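Local coordinates for protein peroxiredoxin (Mycobacterium tuberculosis, PDB 5EPF) that probably reduces hydrogen peroxide and organic hydroperoxides to water and alcohols as a thiol-specific peroxidase, and helps protect the cell against oxidative stress, at residues A16-P21 / A106-V111; A85-V90 / Y95-D100. All coordinates share one frame; numbering follows the deposited sequence.

Contact 1 (A16-P21 / A106-V111); sequences ADFELP and AAQFGV
Phe18 and Phe109 meet through one ring atom each, CE2 of Phe18 lying 3.9 Å from CE2 of Phe109. The Phe18 atom comes in at the edge of the Phe109 ring, near its plane, and the two side chains cross at about a right angle. Beside this pair, the amide of Gln108 reaches both the Phe18 side chain and Ala16. Its plane is turned 80° from the Phe18 ring, and in the conformer described its end lies against CB and CD2 of Phe18. The long reach of Gln108 follows from an extended chain, with CG anti to the backbone N (chi1 170°). Behind them, Phe18 rests on Leu41 of strand 39-43 and on Leu30, while Phe109 meets the rings of Phe43 and Phe127. Gly110, with positive phi, leaves the helical conformation in a Schellman motif, with Val111 N bonding back to Ala106 O at 2.9 Å. The loop leading into strand 19-21 and the last turn of helix 104-109 join over the central sheet of the thioredoxin-like fold. The buried hold therefore comes from apolar ring packing, while at the rim the Gln108 amide lies against main-chain polar atoms of Ala16.

Contact 2 (A85-V90 / Y95-D100); sequences AKFAEV and YPLLSD
Leu97 reaches from strand 97-99 to Phe87 and Ala88 on helix 81-91. Its side chain leaves the backbone toward the helix, but neither CB nor CG comes within 4.2 Å of the segment 85-90. With CG anti to the carbonyl carbon (chi1 -61°) and CD1 carrying the chain onward in an extended line (chi2 -177°), the touching is left to one methyl. CD1 of Leu97 lies 3.8 Å from CD2 of Phe87, approaching the ring obliquely while the two side chains cross at about a right angle. The same methyl is 3.9 Å from CB of Ala88, so it is shared by two consecutive helix residues. Ala88 and Leu97 also have the nearest alpha carbons across the contact, 7.5 Å apart.

The two segments belong to a beta-alpha-beta unit in which helix 81-91 connects the parallel strands 72-77 and 97-99 of the thioredoxin-like sheet. Leu97, with Phe87 and Ala88, therefore packs the crossover helix against strand 97-99, the outermost on this side of the sheet.

Beyond Leu97, Phe87 extends to Thr53 and Ala56 of helix 50-61 and meets the ring of Phe93 edge-to-face. It also lies about 5 Å, side chain to side chain, from Cys52, which probably forms the cysteine sulfenic acid intermediate. On the exposed part of the helix, Lys86 NZ and Glu89 OE1 form a salt bridge of 2.8 Å; the oxygen is met on its syn side, with the lysine nitrogen 34° out of the carboxylate plane. Tyr95 OH, at the start of the segment 95-100, is hydrogen-bonded to Ala56 O.

Overall arrangement
Contacts 1 and 2 have centres about 17 Å apart, yet their segments adjoin directly. Pro21 O of contact 1 and Ser99 N of contact 2 lie 3.0 Å apart, a probable backbone hydrogen bond that brings strand 19-21 beside strand 97-99. Nearby, CD1 of Leu20 packs 3.8 Å from CB of Asp100. The Asp100 carboxylate turns to the other segment of contact 1, its OD2 lying 2.8 Å from Ala106 N in a probable hydrogen bond, while OD1 accepts from Val105 N; the residue that follows strand 97-99 is thereby tied to the first turn of helix 104-109. Contact 2 borders the active site through Phe87, whereas contact 1 lies away from Cys52.

Contact 1 (A16-P21 / A106-V111)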
loop_
_atom_site.group_PDB
_atom_site.type_symbol
_atom_site.label_atom_id
_atom_site.label_comp_id
_atom_site.label_asym_id
_atom_site.label_seq_id
_atom_site.Cartn_x
_atom_site.Cartn_y
_atom_site.Cartn_z
ATOM N N ALA A 16 -12.853 -5.648 2.309
ATOM C CA ALA A 16 -13.546 -5.067 3.452
ATOM C C ALA A 16 -12.887 -3.748 3.869
ATOM O O ALA A 16 -11.672 -3.573 3.756
ATOM C CB ALA A 16 -13.518 -6.048 4.622
ATOM N N ASP A 17 -13.701 -2.793 4.311
ATOM C CA ASP A 17 -13.174 -1.538 4.831
ATOM C C ASP A 17 -12.340 -1.823 6.075
ATOM O O ASP A 17 -12.545 -2.819 6.765
ATOM C CB ASP A 17 -14.356 -0.606 5.143
ATOM C CG ASP A 17 -13.962 0.853 5.227
ATOM O OD1 ASP A 17 -12.815 1.214 4.882
ATOM O OD2 ASP A 17 -14.824 1.664 5.639
ATOM N N PHE A 18 -11.378 -0.947 6.347
ATOM C CA PHE A 18 -10.524 -1.089 7.524
ATOM C C PHE A 18 -10.034 0.285 7.944
ATOM O O PHE A 18 -10.079 1.243 7.167
ATOM C CB PHE A 18 -9.319 -2.033 7.286
ATOM C CG PHE A 18 -8.317 -1.516 6.264
ATOM C CD1 PHE A 18 -7.330 -0.611 6.637
ATOM C CD2 PHE A 18 -8.352 -1.939 4.944
ATOM C CE1 PHE A 18 -6.407 -0.139 5.699
ATOM C CE2 PHE A 18 -7.423 -1.480 4.020
ATOM C CZ PHE A 18 -6.456 -0.578 4.392
ATOM N N GLU A 19 -9.485 0.343 9.169
ATOM C CA GLU A 19 -8.898 1.553 9.743
ATOM C C GLU A 19 -7.556 1.220 10.369
ATOM O O GLU A 19 -7.417 0.212 11.068
ATOM C CB GLU A 19 -9.788 2.161 10.843
ATOM C CG GLU A 19 -11.069 2.790 10.335
ATOM C CD GLU A 19 -11.845 3.480 11.446
ATOM O OE1 GLU A 19 -11.421 3.417 12.627
ATOM O OE2 GLU A 19 -12.882 4.097 11.135
ATOM N N LEU A 20 -6.571 2.082 10.122
ATOM C CA LEU A 20 -5.244 1.975 10.727
ATOM C C LEU A 20 -4.670 3.373 10.877
ATOM O O LEU A 20 -5.016 4.263 10.093
ATOM C CB LEU A 20 -4.276 1.179 9.837
ATOM C CG LEU A 20 -4.501 -0.328 9.745
ATOM C CD1 LEU A 20 -3.515 -0.907 8.756
ATOM C CD2 LEU A 20 -4.385 -1.019 11.097
ATOM N N PRO A 21 -3.747 3.586 11.820
ATOM C CA PRO A 21 -3.098 4.900 11.935
ATOM C C PRO A 21 -2.038 5.139 10.865
ATOM O O PRO A 21 -1.299 4.229 10.476
ATOM C CB PRO A 21 -2.443 4.840 13.318
ATOM C CG PRO A 21 -2.138 3.378 13.513
ATOM C CD PRO A 21 -3.293 2.636 12.850
ATOM N N ALA A 106 -3.091 -7.098 7.059
ATOM C CA ALA A 106 -2.345 -8.061 6.251
ATOM C C ALA A 106 -3.080 -9.399 6.180
ATOM O O ALA A 106 -3.166 -10.017 5.111
ATOM C CB ALA A 106 -0.942 -8.241 6.831
ATOM N N ALA A 107 -3.605 -9.871 7.317
ATOM C CA ALA A 107 -4.362 -11.117 7.328
ATOM C C ALA A 107 -5.602 -11.016 6.446
ATOM O O ALA A 107 -5.934 -11.959 5.715
ATOM C CB ALA A 107 -4.743 -11.493 8.763
ATOM N N GLN A 108 -6.294 -9.873 6.491
ATOM C CA GLN A 108 -7.458 -9.683 5.635
ATOM C C GLN A 108 -7.089 -9.837 4.162
ATOM O O GLN A 108 -7.861 -10.396 3.379
ATOM C CB GLN A 108 -8.070 -8.306 5.889
ATOM C CG GLN A 108 -9.133 -7.925 4.887
ATOM C CD GLN A 108 -9.488 -6.446 4.905
ATOM O OE1 GLN A 108 -10.283 -5.993 4.090
ATOM N NE2 GLN A 108 -8.890 -5.689 5.816
ATOM N N PHE A 109 -5.910 -9.352 3.763
ATOM C CA PHE A 109 -5.454 -9.424 2.381
ATOM C C PHE A 109 -4.699 -10.712 2.061
ATOM O O PHE A 109 -4.345 -10.939 0.893
ATOM C CB PHE A 109 -4.592 -8.200 2.055
ATOM C CG PHE A 109 -5.383 -6.948 1.769
ATOM C CD1 PHE A 109 -5.637 -6.567 0.449
ATOM C CD2 PHE A 109 -5.889 -6.159 2.801
ATOM C CE1 PHE A 109 -6.358 -5.411 0.153
ATOM C CE2 PHE A 109 -6.615 -5.001 2.523
ATOM C CZ PHE A 109 -6.852 -4.629 1.198
ATOM N N GLY A 110 -4.468 -11.569 3.050
ATOM C CA GLY A 110 -3.766 -12.815 2.811
ATOM C C GLY A 110 -2.269 -12.686 2.663
ATOM O O GLY A 110 -1.648 -13.556 2.040
ATOM N N VAL A 111 -1.665 -11.641 3.235
ATOM C CA VAL A 111 -0.237 -11.382 3.106
ATOM C C VAL A 111 0.487 -11.394 4.449
ATOM O O VAL A 111 1.672 -11.063 4.510
ATOM C CB VAL A 111 0.061 -10.092 2.306
ATOM C CG1 VAL A 111 -0.523 -10.189 0.909
ATOM C CG2 VAL A 111 -0.468 -8.851 3.014
#

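Contact 2 (A85-V90 / Y95-D100)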
loop_
_atom_site.group_PDB
_atom_site.type_symbol
_atom_site.label_atom_id
_atom_site.label_comp_id
_atom_site.label_asym_id
_atom_site.label_seq_id
_atom_site.Cartn_x
_atom_site.Cartn_y
_atom_site.Cartn_z
ATOM N N ALA A 85 6.982 6.986 10.501
ATOM C CA ALA A 85 7.186 8.431 10.523
ATOM C C ALA A 85 8.590 8.798 10.057
ATOM O O ALA A 85 8.769 9.715 9.251
ATOM C CB ALA A 85 6.921 8.990 11.922
ATOM N N LYS A 86 9.608 8.092 10.563
ATOM C CA LYS A 86 10.980 8.400 10.151
ATOM C C LYS A 86 11.212 8.085 8.677
ATOM O O LYS A 86 11.879 8.851 7.972
ATOM C CB LYS A 86 12.000 7.681 11.035
ATOM C CG LYS A 86 13.450 8.158 10.794
ATOM C CD LYS A 86 13.635 9.690 10.899
ATOM C CE LYS A 86 13.351 10.208 12.280
ATOM N NZ LYS A 86 13.712 11.648 12.388
ATOM N N PHE A 87 10.684 6.959 8.198
ATOM C CA PHE A 87 10.827 6.584 6.792
ATOM C C PHE A 87 10.247 7.676 5.899
ATOM O O PHE A 87 10.893 8.136 4.946
ATOM C CB PHE A 87 10.065 5.267 6.614
ATOM C CG PHE A 87 10.224 4.568 5.278
ATOM C CD1 PHE A 87 11.334 4.735 4.448
ATOM C CD2 PHE A 87 9.238 3.657 4.896
ATOM C CE1 PHE A 87 11.441 4.014 3.254
ATOM C CE2 PHE A 87 9.334 2.949 3.706
ATOM C CZ PHE A 87 10.446 3.120 2.888
ATOM N N ALA A 88 9.025 8.126 6.212
ATOM C CA ALA A 88 8.367 9.147 5.387
ATOM C C ALA A 88 9.079 10.499 5.482
ATOM O O ALA A 88 9.112 11.261 4.507
ATOM C CB ALA A 88 6.895 9.291 5.786
ATOM N N GLU A 89 9.618 10.833 6.656
ATOM C CA GLU A 89 10.330 12.101 6.819
ATOM C C GLU A 89 11.644 12.095 6.045
ATOM O O GLU A 89 11.953 13.044 5.317
ATOM C CB GLU A 89 10.600 12.352 8.304
ATOM C CG GLU A 89 11.230 13.700 8.613
ATOM C CD GLU A 89 11.689 13.793 10.050
ATOM O OE1 GLU A 89 11.720 12.756 10.752
ATOM O OE2 GLU A 89 12.049 14.905 10.476
ATOM N N VAL A 90 12.429 11.027 6.184
ATOM C CA VAL A 90 13.729 10.959 5.519
ATOM C C VAL A 90 13.575 10.933 4.002
ATOM O O VAL A 90 14.401 11.501 3.271
ATOM C CB VAL A 90 14.510 9.743 6.046
ATOM C CG1 VAL A 90 15.757 9.476 5.216
ATOM C CG2 VAL A 90 14.853 9.953 7.499
ATOM N N TYR A 95 2.502 10.960 0.866
ATOM C CA TYR A 95 1.357 10.060 0.917
ATOM C C TYR A 95 1.374 9.329 2.259
ATOM O O TYR A 95 2.399 9.310 2.955
ATOM C CB TYR A 95 1.359 9.083 -0.278
ATOM C CG TYR A 95 2.622 8.250 -0.430
ATOM C CD1 TYR A 95 2.769 7.044 0.255
ATOM C CD2 TYR A 95 3.665 8.652 -1.286
ATOM C CE1 TYR A 95 3.895 6.279 0.132
ATOM C CE2 TYR A 95 4.818 7.871 -1.415
ATOM C CZ TYR A 95 4.930 6.688 -0.703
ATOM O OH TYR A 95 6.036 5.873 -0.815
ATOM N N PRO A 96 0.273 8.681 2.631
ATOM C CA PRO A 96 0.215 7.984 3.921
ATOM C C PRO A 96 0.976 6.663 3.933
ATOM O O PRO A 96 0.970 5.902 2.955
ATOM C CB PRO A 96 -1.291 7.736 4.113
ATOM C CG PRO A 96 -1.987 8.657 3.134
ATOM C CD PRO A 96 -1.046 8.697 1.963
ATOM N N LEU A 97 1.604 6.391 5.077
ATOM C CA LEU A 97 2.112 5.068 5.429
ATOM C C LEU A 97 1.312 4.597 6.631
ATOM O O LEU A 97 1.311 5.274 7.667
ATOM C CB LEU A 97 3.588 5.117 5.821
ATOM C CG LEU A 97 4.582 5.603 4.766
ATOM C CD1 LEU A 97 5.987 5.504 5.331
ATOM C CD2 LEU A 97 4.492 4.798 3.470
ATOM N N LEU A 98 0.631 3.457 6.498
ATOM C CA LEU A 98 -0.189 2.911 7.569
ATOM C C LEU A 98 0.592 1.869 8.360
ATOM O O LEU A 98 1.364 1.077 7.795
ATOM C CB LEU A 98 -1.470 2.281 7.017
ATOM C CG LEU A 98 -2.334 3.196 6.140
ATOM C CD1 LEU A 98 -3.588 2.439 5.726
ATOM C CD2 LEU A 98 -2.677 4.500 6.865
ATOM N N SER A 99 0.374 1.862 9.668
ATOM C CA SER A 99 0.980 0.878 10.560
ATOM C C SER A 99 -0.067 -0.176 10.891
ATOM O O SER A 99 -1.089 0.137 11.516
ATOM C CB SER A 99 1.477 1.548 11.839
ATOM O OG SER A 99 1.925 0.585 12.780
ATOM N N ASP A 100 0.210 -1.410 10.485
ATOM C CA ASP A 100 -0.642 -2.572 10.722
ATOM C C ASP A 100 0.023 -3.398 11.821
ATOM O O ASP A 100 0.556 -4.479 11.579
ATOM C CB ASP A 100 -0.738 -3.350 9.401
ATOM C CG ASP A 100 -1.716 -4.501 9.445
ATOM O OD1 ASP A 100 -2.734 -4.456 10.174
ATOM O OD2 ASP A 100 -1.486 -5.462 8.681
#